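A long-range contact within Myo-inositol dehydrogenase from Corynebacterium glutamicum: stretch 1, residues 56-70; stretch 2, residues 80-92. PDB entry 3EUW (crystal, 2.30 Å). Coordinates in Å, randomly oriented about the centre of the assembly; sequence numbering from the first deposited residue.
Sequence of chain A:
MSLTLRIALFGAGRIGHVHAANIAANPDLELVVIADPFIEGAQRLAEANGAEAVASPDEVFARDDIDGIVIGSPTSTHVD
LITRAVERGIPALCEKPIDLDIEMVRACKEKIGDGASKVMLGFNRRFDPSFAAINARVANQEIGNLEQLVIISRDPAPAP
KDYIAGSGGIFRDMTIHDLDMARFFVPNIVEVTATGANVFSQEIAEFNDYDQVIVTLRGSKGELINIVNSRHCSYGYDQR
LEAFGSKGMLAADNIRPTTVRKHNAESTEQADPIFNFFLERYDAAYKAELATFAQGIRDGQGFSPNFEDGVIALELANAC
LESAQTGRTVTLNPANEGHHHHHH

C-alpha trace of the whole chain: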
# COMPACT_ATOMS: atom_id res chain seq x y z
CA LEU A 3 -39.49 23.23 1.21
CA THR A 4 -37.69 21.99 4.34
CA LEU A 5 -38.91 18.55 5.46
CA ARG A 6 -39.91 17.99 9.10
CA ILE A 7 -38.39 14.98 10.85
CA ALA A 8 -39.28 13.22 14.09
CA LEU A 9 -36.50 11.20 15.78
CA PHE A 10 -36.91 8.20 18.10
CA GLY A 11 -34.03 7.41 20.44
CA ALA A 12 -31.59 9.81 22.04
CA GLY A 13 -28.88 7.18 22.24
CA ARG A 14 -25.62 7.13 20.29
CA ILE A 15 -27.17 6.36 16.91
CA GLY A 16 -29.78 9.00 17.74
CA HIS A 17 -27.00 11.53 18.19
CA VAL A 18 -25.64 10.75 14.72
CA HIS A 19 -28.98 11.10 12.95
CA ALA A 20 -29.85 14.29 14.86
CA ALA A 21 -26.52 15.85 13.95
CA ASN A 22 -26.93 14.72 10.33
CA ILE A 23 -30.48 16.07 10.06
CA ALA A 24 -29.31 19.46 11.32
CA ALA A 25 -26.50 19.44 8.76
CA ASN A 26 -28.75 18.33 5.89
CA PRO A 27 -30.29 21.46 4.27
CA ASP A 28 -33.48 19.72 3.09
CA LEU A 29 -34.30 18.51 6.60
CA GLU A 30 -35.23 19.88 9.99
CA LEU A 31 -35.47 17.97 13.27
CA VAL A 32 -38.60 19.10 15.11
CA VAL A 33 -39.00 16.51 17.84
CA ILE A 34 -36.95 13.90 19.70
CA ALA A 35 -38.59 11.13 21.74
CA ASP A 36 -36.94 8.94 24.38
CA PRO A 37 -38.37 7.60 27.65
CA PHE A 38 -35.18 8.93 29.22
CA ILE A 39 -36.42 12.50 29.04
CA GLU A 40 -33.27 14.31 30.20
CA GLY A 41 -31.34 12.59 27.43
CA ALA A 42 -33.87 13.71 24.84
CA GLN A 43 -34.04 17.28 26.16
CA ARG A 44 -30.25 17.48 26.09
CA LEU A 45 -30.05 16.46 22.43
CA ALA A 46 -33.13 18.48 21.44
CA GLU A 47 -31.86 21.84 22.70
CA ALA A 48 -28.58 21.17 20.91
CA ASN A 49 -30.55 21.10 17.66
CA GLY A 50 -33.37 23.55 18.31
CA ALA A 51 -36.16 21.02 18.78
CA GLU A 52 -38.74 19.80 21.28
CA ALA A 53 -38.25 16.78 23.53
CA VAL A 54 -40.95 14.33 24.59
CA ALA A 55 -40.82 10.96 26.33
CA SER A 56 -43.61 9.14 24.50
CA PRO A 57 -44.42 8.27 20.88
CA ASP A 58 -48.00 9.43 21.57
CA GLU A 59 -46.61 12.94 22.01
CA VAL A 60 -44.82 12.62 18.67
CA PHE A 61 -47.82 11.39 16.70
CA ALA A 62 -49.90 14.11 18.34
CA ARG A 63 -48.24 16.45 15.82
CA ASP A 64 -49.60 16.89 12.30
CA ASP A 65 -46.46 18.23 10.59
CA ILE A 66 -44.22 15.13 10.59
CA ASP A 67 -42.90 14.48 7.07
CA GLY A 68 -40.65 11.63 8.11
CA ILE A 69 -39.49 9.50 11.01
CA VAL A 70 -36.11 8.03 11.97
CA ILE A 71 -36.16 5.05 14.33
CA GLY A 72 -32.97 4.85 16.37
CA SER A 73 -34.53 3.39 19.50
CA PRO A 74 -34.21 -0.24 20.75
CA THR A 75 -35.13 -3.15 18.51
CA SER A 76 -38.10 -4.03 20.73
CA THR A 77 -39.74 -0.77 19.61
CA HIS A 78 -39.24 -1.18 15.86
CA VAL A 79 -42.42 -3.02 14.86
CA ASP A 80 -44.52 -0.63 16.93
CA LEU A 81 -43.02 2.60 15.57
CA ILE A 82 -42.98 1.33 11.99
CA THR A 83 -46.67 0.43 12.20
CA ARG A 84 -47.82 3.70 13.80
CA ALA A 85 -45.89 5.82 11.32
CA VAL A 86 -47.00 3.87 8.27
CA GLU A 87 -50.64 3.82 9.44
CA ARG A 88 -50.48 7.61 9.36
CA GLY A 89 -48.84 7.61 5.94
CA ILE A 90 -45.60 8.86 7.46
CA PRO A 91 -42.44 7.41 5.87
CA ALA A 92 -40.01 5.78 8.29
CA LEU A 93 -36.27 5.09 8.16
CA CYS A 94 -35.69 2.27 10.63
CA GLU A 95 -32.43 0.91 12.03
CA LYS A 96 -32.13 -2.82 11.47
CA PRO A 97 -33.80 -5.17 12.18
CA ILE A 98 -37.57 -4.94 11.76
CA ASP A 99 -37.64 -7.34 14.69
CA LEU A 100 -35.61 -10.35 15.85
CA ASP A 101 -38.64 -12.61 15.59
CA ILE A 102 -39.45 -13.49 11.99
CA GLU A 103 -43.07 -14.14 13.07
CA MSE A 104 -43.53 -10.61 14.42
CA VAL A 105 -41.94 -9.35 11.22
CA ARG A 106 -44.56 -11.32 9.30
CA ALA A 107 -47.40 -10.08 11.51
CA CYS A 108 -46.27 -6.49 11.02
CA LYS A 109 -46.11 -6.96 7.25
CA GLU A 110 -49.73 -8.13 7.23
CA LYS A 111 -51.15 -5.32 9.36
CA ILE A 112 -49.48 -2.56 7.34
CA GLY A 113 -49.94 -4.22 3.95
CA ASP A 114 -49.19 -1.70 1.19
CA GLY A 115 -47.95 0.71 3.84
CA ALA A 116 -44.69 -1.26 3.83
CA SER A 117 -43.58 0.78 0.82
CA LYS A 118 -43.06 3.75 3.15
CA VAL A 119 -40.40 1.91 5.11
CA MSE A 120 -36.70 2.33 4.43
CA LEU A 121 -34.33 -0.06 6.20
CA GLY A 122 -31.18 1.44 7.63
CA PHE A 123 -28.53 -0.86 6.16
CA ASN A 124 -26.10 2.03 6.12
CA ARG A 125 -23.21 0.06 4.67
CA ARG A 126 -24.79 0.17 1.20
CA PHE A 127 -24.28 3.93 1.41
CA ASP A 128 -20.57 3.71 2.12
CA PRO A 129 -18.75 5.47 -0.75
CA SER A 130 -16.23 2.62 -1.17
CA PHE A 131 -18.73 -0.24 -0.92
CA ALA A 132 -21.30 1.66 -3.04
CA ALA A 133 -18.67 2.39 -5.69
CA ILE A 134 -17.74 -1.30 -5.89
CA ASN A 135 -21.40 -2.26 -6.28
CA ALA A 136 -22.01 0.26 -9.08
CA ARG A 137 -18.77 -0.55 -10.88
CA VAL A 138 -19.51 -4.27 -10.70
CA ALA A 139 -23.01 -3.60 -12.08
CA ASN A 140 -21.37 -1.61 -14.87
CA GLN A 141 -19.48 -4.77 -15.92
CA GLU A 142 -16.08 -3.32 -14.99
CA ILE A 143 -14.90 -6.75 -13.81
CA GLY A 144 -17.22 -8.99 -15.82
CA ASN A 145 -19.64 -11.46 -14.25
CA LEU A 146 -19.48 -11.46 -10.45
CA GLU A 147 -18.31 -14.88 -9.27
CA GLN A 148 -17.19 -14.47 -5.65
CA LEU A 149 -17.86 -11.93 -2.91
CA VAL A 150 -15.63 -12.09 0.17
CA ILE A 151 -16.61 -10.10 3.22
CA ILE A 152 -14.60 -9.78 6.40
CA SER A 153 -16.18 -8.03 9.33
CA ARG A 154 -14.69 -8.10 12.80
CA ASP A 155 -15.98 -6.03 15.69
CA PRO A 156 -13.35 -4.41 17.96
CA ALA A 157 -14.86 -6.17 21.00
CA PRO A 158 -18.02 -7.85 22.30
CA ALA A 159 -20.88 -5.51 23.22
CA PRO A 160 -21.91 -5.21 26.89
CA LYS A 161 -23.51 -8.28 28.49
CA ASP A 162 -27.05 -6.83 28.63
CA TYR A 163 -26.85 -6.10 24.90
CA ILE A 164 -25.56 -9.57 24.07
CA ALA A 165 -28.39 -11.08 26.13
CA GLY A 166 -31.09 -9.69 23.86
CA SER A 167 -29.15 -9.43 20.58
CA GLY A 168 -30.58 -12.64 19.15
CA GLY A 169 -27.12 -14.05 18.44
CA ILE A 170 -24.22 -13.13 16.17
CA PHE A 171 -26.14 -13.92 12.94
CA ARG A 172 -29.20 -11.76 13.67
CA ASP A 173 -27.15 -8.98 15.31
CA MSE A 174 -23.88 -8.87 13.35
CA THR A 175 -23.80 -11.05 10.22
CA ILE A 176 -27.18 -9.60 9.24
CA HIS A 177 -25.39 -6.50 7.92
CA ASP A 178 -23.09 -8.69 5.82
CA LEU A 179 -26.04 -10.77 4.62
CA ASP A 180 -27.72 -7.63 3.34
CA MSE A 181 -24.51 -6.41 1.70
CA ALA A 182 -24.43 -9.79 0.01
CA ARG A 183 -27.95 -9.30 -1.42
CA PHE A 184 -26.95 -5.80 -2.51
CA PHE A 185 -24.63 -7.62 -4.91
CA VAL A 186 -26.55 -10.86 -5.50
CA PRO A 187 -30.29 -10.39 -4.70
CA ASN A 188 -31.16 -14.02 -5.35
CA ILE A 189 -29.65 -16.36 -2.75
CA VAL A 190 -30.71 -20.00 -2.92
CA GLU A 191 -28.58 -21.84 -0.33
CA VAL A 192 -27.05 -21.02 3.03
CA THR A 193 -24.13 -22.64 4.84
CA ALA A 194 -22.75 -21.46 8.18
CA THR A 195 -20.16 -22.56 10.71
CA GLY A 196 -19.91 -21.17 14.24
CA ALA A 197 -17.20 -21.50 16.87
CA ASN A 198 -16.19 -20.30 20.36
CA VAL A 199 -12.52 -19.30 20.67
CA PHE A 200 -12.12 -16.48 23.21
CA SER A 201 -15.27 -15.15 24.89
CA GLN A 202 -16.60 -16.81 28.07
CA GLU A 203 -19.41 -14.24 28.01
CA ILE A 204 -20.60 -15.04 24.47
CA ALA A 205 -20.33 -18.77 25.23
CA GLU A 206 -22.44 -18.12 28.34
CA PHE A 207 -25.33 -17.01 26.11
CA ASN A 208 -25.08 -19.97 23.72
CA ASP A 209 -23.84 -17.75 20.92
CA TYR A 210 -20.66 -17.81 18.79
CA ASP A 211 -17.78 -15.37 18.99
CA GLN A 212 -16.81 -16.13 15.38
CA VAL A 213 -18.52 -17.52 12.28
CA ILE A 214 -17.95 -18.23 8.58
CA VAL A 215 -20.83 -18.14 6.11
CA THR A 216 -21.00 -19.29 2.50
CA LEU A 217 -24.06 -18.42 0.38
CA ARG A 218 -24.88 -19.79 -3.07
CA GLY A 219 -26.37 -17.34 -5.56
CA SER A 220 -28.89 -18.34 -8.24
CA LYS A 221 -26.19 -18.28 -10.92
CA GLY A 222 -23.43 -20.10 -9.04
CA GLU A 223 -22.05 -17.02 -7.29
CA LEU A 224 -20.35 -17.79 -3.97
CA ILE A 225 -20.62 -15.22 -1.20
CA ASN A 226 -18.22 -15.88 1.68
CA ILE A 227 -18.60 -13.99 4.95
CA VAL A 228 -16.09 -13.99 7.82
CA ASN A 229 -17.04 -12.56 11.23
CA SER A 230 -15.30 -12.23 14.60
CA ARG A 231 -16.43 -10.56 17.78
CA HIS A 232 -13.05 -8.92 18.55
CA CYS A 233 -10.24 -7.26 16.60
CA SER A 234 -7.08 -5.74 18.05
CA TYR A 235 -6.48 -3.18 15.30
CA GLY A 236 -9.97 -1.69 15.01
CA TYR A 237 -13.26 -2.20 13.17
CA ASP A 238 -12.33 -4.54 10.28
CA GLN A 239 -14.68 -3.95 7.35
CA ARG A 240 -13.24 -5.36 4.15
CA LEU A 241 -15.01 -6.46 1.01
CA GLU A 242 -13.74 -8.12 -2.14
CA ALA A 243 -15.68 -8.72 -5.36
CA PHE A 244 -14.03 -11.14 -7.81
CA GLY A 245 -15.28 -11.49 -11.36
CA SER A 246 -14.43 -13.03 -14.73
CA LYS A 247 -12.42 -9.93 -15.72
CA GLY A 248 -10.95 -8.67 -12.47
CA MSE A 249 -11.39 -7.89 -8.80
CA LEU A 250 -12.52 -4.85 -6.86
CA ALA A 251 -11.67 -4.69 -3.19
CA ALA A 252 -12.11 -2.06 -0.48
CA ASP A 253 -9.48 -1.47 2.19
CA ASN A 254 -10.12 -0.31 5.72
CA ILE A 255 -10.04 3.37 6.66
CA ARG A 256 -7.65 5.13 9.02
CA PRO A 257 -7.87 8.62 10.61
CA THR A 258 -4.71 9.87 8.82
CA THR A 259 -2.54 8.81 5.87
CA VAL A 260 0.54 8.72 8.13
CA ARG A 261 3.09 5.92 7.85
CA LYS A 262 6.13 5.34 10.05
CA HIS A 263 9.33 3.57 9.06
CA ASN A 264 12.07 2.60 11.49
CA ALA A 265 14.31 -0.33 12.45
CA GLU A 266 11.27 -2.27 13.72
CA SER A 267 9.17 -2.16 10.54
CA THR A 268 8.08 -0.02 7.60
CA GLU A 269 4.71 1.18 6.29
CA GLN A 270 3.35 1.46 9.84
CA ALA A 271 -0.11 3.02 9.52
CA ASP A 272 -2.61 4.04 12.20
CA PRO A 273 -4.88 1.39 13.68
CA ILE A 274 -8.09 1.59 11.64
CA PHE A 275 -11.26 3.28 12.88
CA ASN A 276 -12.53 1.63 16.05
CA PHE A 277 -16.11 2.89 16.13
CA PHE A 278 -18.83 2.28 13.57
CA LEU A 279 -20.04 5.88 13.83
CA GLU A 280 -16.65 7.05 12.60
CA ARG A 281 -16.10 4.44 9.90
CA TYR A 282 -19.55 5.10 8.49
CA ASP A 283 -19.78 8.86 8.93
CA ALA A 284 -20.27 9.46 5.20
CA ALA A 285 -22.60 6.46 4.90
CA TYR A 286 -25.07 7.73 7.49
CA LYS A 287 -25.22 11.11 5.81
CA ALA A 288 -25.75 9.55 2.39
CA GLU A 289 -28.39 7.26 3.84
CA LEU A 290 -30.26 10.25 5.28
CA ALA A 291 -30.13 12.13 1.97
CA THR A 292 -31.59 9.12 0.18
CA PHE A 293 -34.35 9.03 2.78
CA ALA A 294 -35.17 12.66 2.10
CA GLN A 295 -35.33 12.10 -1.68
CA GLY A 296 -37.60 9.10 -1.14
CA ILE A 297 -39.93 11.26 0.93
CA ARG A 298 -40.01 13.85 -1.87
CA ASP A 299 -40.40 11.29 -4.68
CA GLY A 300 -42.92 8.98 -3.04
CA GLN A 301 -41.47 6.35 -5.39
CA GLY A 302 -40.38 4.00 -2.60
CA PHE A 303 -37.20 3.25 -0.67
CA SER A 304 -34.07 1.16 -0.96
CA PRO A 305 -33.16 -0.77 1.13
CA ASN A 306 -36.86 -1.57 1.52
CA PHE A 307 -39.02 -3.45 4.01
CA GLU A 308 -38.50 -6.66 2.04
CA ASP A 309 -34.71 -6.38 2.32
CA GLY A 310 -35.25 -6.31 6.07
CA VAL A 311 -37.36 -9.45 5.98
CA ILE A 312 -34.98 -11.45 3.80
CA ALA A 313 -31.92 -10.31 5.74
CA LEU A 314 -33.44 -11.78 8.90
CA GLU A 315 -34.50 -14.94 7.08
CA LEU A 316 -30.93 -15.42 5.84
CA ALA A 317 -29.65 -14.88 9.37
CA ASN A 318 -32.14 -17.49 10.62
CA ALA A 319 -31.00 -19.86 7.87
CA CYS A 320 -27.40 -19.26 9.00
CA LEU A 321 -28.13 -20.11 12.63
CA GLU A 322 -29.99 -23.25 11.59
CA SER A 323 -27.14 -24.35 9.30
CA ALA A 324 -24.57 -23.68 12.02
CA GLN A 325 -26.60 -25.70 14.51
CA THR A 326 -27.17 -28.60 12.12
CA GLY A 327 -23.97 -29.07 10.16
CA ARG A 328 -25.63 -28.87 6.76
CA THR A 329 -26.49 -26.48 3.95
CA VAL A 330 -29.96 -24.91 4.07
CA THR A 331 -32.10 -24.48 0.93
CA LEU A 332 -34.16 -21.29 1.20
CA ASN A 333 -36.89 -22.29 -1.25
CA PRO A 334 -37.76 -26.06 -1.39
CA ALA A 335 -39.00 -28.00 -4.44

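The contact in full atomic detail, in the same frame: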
# COMPACT_ATOMS: atom_id res chain seq x y z
N SER A 56 -42.76 10.15 25.11
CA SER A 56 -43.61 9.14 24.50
C SER A 56 -43.91 9.30 23.02
O SER A 56 -43.94 10.41 22.50
CB SER A 56 -44.95 9.08 25.25
OG SER A 56 -45.92 8.39 24.49
N PRO A 57 -44.12 8.18 22.31
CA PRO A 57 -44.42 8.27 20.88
C PRO A 57 -45.79 8.94 20.66
O PRO A 57 -46.02 9.57 19.63
CB PRO A 57 -44.38 6.81 20.42
CG PRO A 57 -44.60 6.02 21.67
CD PRO A 57 -43.83 6.79 22.71
N ASP A 58 -46.68 8.80 21.64
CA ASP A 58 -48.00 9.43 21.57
C ASP A 58 -47.84 10.93 21.38
O ASP A 58 -48.56 11.55 20.61
CB ASP A 58 -48.79 9.17 22.86
CG ASP A 58 -49.63 7.91 22.80
OD1 ASP A 58 -49.46 7.12 21.85
OD2 ASP A 58 -50.45 7.71 23.72
N GLU A 59 -46.88 11.51 22.10
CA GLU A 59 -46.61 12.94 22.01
C GLU A 59 -46.05 13.32 20.65
O GLU A 59 -46.22 14.44 20.20
CB GLU A 59 -45.65 13.36 23.12
CG GLU A 59 -46.20 13.07 24.52
CD GLU A 59 -45.17 13.28 25.61
OE1 GLU A 59 -44.80 14.45 25.87
OE2 GLU A 59 -44.72 12.27 26.20
N VAL A 60 -45.37 12.37 20.00
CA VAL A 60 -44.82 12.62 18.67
C VAL A 60 -45.96 12.64 17.66
O VAL A 60 -46.16 13.61 16.94
CB VAL A 60 -43.85 11.49 18.24
CG1 VAL A 60 -43.51 11.64 16.76
CG2 VAL A 60 -42.58 11.53 19.07
N PHE A 61 -46.71 11.54 17.62
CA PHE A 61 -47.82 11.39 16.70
C PHE A 61 -49.00 12.32 16.98
O PHE A 61 -50.02 12.29 16.28
CB PHE A 61 -48.26 9.93 16.68
CG PHE A 61 -47.25 9.02 16.05
CD1 PHE A 61 -46.91 9.16 14.71
CD2 PHE A 61 -46.60 8.05 16.81
CE1 PHE A 61 -45.94 8.34 14.13
CE2 PHE A 61 -45.62 7.24 16.23
CZ PHE A 61 -45.29 7.38 14.89
N ALA A 62 -48.86 13.15 18.01
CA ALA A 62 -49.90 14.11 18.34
C ALA A 62 -49.73 15.26 17.35
O ALA A 62 -50.67 16.00 17.11
CB ALA A 62 -49.74 14.61 19.78
N ARG A 63 -48.53 15.39 16.78
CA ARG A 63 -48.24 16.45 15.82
C ARG A 63 -48.88 16.11 14.49
O ARG A 63 -49.24 14.96 14.24
CB ARG A 63 -46.73 16.63 15.62
CG ARG A 63 -45.93 16.92 16.88
CD ARG A 63 -44.43 17.03 16.58
NE ARG A 63 -44.11 18.17 15.73
CZ ARG A 63 -43.71 19.36 16.17
NH1 ARG A 63 -43.58 19.56 17.48
NH2 ARG A 63 -43.46 20.34 15.33
N ASP A 64 -49.01 17.11 13.61
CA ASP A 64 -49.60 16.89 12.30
C ASP A 64 -48.70 17.43 11.19
O ASP A 64 -49.13 17.59 10.06
CB ASP A 64 -51.00 17.53 12.21
CG ASP A 64 -50.97 19.06 12.28
OD1 ASP A 64 -49.94 19.65 12.65
OD2 ASP A 64 -52.01 19.67 11.96
N ASP A 65 -47.44 17.69 11.54
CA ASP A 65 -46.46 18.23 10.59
C ASP A 65 -45.29 17.29 10.29
O ASP A 65 -44.35 17.68 9.61
CB ASP A 65 -45.89 19.53 11.14
CG ASP A 65 -45.10 19.32 12.42
OD1 ASP A 65 -45.38 18.34 13.13
OD2 ASP A 65 -44.20 20.12 12.72
N ILE A 66 -45.32 16.07 10.81
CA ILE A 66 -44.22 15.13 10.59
C ILE A 66 -44.16 14.58 9.17
O ILE A 66 -45.03 13.82 8.75
CB ILE A 66 -44.31 13.93 11.55
CG1 ILE A 66 -44.54 14.41 12.98
CG2 ILE A 66 -43.00 13.13 11.49
CD1 ILE A 66 -43.51 15.41 13.46
N ASP A 67 -43.10 14.95 8.44
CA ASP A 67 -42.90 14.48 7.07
C ASP A 67 -42.18 13.13 7.04
O ASP A 67 -42.32 12.36 6.09
CB ASP A 67 -42.05 15.47 6.28
CG ASP A 67 -42.80 16.72 5.90
OD1 ASP A 67 -43.86 16.61 5.25
OD2 ASP A 67 -42.33 17.81 6.25
N GLY A 68 -41.39 12.87 8.07
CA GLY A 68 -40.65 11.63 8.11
C GLY A 68 -40.13 11.28 9.49
O GLY A 68 -39.87 12.15 10.32
N ILE A 69 -39.98 9.99 9.73
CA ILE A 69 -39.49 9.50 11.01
C ILE A 69 -38.23 8.65 10.90
O ILE A 69 -38.06 7.90 9.95
CB ILE A 69 -40.59 8.69 11.69
CG1 ILE A 69 -41.64 9.65 12.25
CG2 ILE A 69 -40.02 7.77 12.74
CD1 ILE A 69 -42.84 8.97 12.85
N VAL A 70 -37.35 8.79 11.89
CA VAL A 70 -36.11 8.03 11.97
C VAL A 70 -36.18 7.22 13.27
O VAL A 70 -36.35 7.79 14.35
CB VAL A 70 -34.88 8.94 12.01
CG1 VAL A 70 -33.62 8.10 12.23
CG2 VAL A 70 -34.77 9.71 10.72
N ASP A 80 -43.51 -1.57 16.46
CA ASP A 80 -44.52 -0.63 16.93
C ASP A 80 -44.42 0.71 16.21
O ASP A 80 -45.40 1.18 15.64
CB ASP A 80 -44.37 -0.41 18.44
CG ASP A 80 -45.36 0.61 18.99
OD1 ASP A 80 -46.58 0.44 18.77
OD2 ASP A 80 -44.93 1.59 19.64
N LEU A 81 -43.23 1.31 16.22
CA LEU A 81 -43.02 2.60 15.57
C LEU A 81 -43.24 2.54 14.05
O LEU A 81 -43.81 3.46 13.46
CB LEU A 81 -41.62 3.12 15.90
CG LEU A 81 -41.45 3.50 17.37
CD1 LEU A 81 -40.00 3.85 17.67
CD2 LEU A 81 -42.36 4.69 17.69
N ILE A 82 -42.79 1.46 13.42
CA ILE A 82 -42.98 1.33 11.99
C ILE A 82 -44.47 1.35 11.67
O ILE A 82 -44.92 2.09 10.80
CB ILE A 82 -42.37 0.01 11.47
CG1 ILE A 82 -40.84 0.13 11.41
CG2 ILE A 82 -42.96 -0.34 10.09
CD1 ILE A 82 -40.12 -1.15 11.01
N THR A 83 -45.24 0.53 12.40
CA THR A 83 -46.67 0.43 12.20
C THR A 83 -47.40 1.77 12.40
O THR A 83 -48.14 2.20 11.52
CB THR A 83 -47.28 -0.62 13.17
OG1 THR A 83 -46.68 -1.90 12.95
CG2 THR A 83 -48.78 -0.73 12.96
N ARG A 84 -47.18 2.42 13.53
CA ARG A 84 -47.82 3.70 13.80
C ARG A 84 -47.54 4.74 12.72
O ARG A 84 -48.45 5.43 12.26
CB ARG A 84 -47.35 4.28 15.13
CG ARG A 84 -47.64 3.43 16.36
CD ARG A 84 -47.43 4.29 17.59
NE ARG A 84 -47.53 3.56 18.85
CZ ARG A 84 -47.70 4.16 20.03
NH1 ARG A 84 -47.81 5.48 20.10
NH2 ARG A 84 -47.76 3.43 21.14
N ALA A 85 -46.27 4.85 12.33
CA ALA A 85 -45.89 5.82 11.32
C ALA A 85 -46.55 5.52 9.99
O ALA A 85 -47.17 6.38 9.38
CB ALA A 85 -44.37 5.83 11.17
N VAL A 86 -46.42 4.28 9.54
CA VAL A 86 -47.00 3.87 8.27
C VAL A 86 -48.53 4.03 8.26
O VAL A 86 -49.10 4.46 7.26
CB VAL A 86 -46.62 2.40 7.95
CG1 VAL A 86 -47.45 1.88 6.80
CG2 VAL A 86 -45.15 2.33 7.58
N GLU A 87 -49.19 3.69 9.37
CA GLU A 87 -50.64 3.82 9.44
C GLU A 87 -51.09 5.27 9.28
O GLU A 87 -52.24 5.54 8.94
CB GLU A 87 -51.17 3.26 10.77
CG GLU A 87 -50.90 1.78 10.96
CD GLU A 87 -51.64 1.19 12.15
OE1 GLU A 87 -51.66 1.83 13.23
OE2 GLU A 87 -52.19 0.07 12.01
N ARG A 88 -50.17 6.20 9.52
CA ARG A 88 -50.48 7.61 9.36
C ARG A 88 -49.87 8.14 8.07
O ARG A 88 -49.79 9.35 7.85
CB ARG A 88 -49.99 8.43 10.55
CG ARG A 88 -50.86 8.27 11.79
CD ARG A 88 -50.68 9.43 12.75
NE ARG A 88 -50.91 10.71 12.08
CZ ARG A 88 -50.63 11.89 12.61
NH1 ARG A 88 -50.11 11.96 13.83
NH2 ARG A 88 -50.86 13.00 11.93
N GLY A 89 -49.43 7.23 7.21
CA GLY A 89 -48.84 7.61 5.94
C GLY A 89 -47.52 8.35 6.09
O GLY A 89 -47.10 9.07 5.19
N ILE A 90 -46.88 8.20 7.24
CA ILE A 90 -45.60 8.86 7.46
C ILE A 90 -44.46 7.90 7.17
O ILE A 90 -44.36 6.83 7.78
CB ILE A 90 -45.46 9.33 8.91
CG1 ILE A 90 -46.67 10.19 9.30
CG2 ILE A 90 -44.16 10.12 9.07
CD1 ILE A 90 -46.70 10.54 10.79
N PRO A 91 -43.58 8.26 6.23
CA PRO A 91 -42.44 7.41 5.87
C PRO A 91 -41.55 7.20 7.10
O PRO A 91 -41.48 8.05 7.98
CB PRO A 91 -41.73 8.22 4.78
CG PRO A 91 -42.84 9.03 4.17
CD PRO A 91 -43.60 9.48 5.39
N ALA A 92 -40.87 6.06 7.15
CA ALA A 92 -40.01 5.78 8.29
C ALA A 92 -38.71 5.07 7.92
O ALA A 92 -38.72 4.05 7.24
CB ALA A 92 -40.76 4.94 9.31

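The two stretches meet in two ways: as neighbouring parallel strands at one end, and, along the rest, as the helix and the loop after it packed against a loop-rich segment, burying 671 Å² in total. Ile69 pairs with Ala92, their CA atoms 4.6 Å apart, and the backbone amide Ile69 N donates to Pro91 O at 3.0 Å with an N-H...O angle of 153°, which satisfies both. The next contact along is weaker in kind: Ala92 CA approaches Ile69 O at 3.3 Å, with 144° at the hydrogen, a CA-H...O contact. Ile69 CB and Ala92 CB lie on the same face of the sheet, 4.4 Å apart.

On that face Ile69 meets further residues of stretch 2. Ile69 CD1 reaches Ala85 CB at 3.9 Å, and Ile69 CG1 lies 4.1 Å from Ile90 CG2. The same methyl, Ile90 CG2, also meets Ile66 CG2 at 4.0 Å, so Ile90 ties the strand to the loop before it. At its other end, Ile90 CD1 sits 4.1 Å from Phe61 CE1, at the edge of the ring and near its plane.

Phe61 points its CA-to-CB bond toward stretch 2, which covers 109 Å² of it, more than of any other residue here. Phe61 CZ lies 4.1 Å from Ala85 CB and Phe61 CE2 3.6 Å from Arg84 CB, so the ring packs beside the aliphatic start of Arg84 and the methyl of Ala85. Ala85 N, though close to the ring, is already spent on Leu81 O at 3.0 Å within the helix. Farther along, Pro57 CB packs on Leu81 CD2 at 4.0 Å.

Two arginines supply the side-chain polar bonds across the contact. Arg84 NH1 donates to Asp58 OD1 at 2.9 Å in a salt bridge, though the 135° angle is bent. Arg84 NE bonds Asp80 OD1 at 3.3 Å and 162°, so one guanidinium serves a carboxylate from each stretch, with Pro57 CG over one face, 3.6 Å from Arg84 NH1. Asp58 is also bonded through its backbone, since Asp58 N donates to the capping Ser56 OG at 3.0 Å.

Arg88 instead bonds a carbonyl. Arg88 NH1 donates to Arg63 O at 3.2 Å and 156°, and Arg88 NH2 adds a weak bond to Arg63 O at 3.4 Å. Phe61 O is nearer to Arg88 NH1, at 2.5 Å, but the angle is poor and proximity alone does not make a hydrogen bond. The Arg63 side chain is satisfied by other partners: Arg63 NE and NH2 donate to Asp65 OD1 and OD2 at 2.9 and 2.7 Å in a salt bridge, and NH1 is bonded elsewhere in the structure.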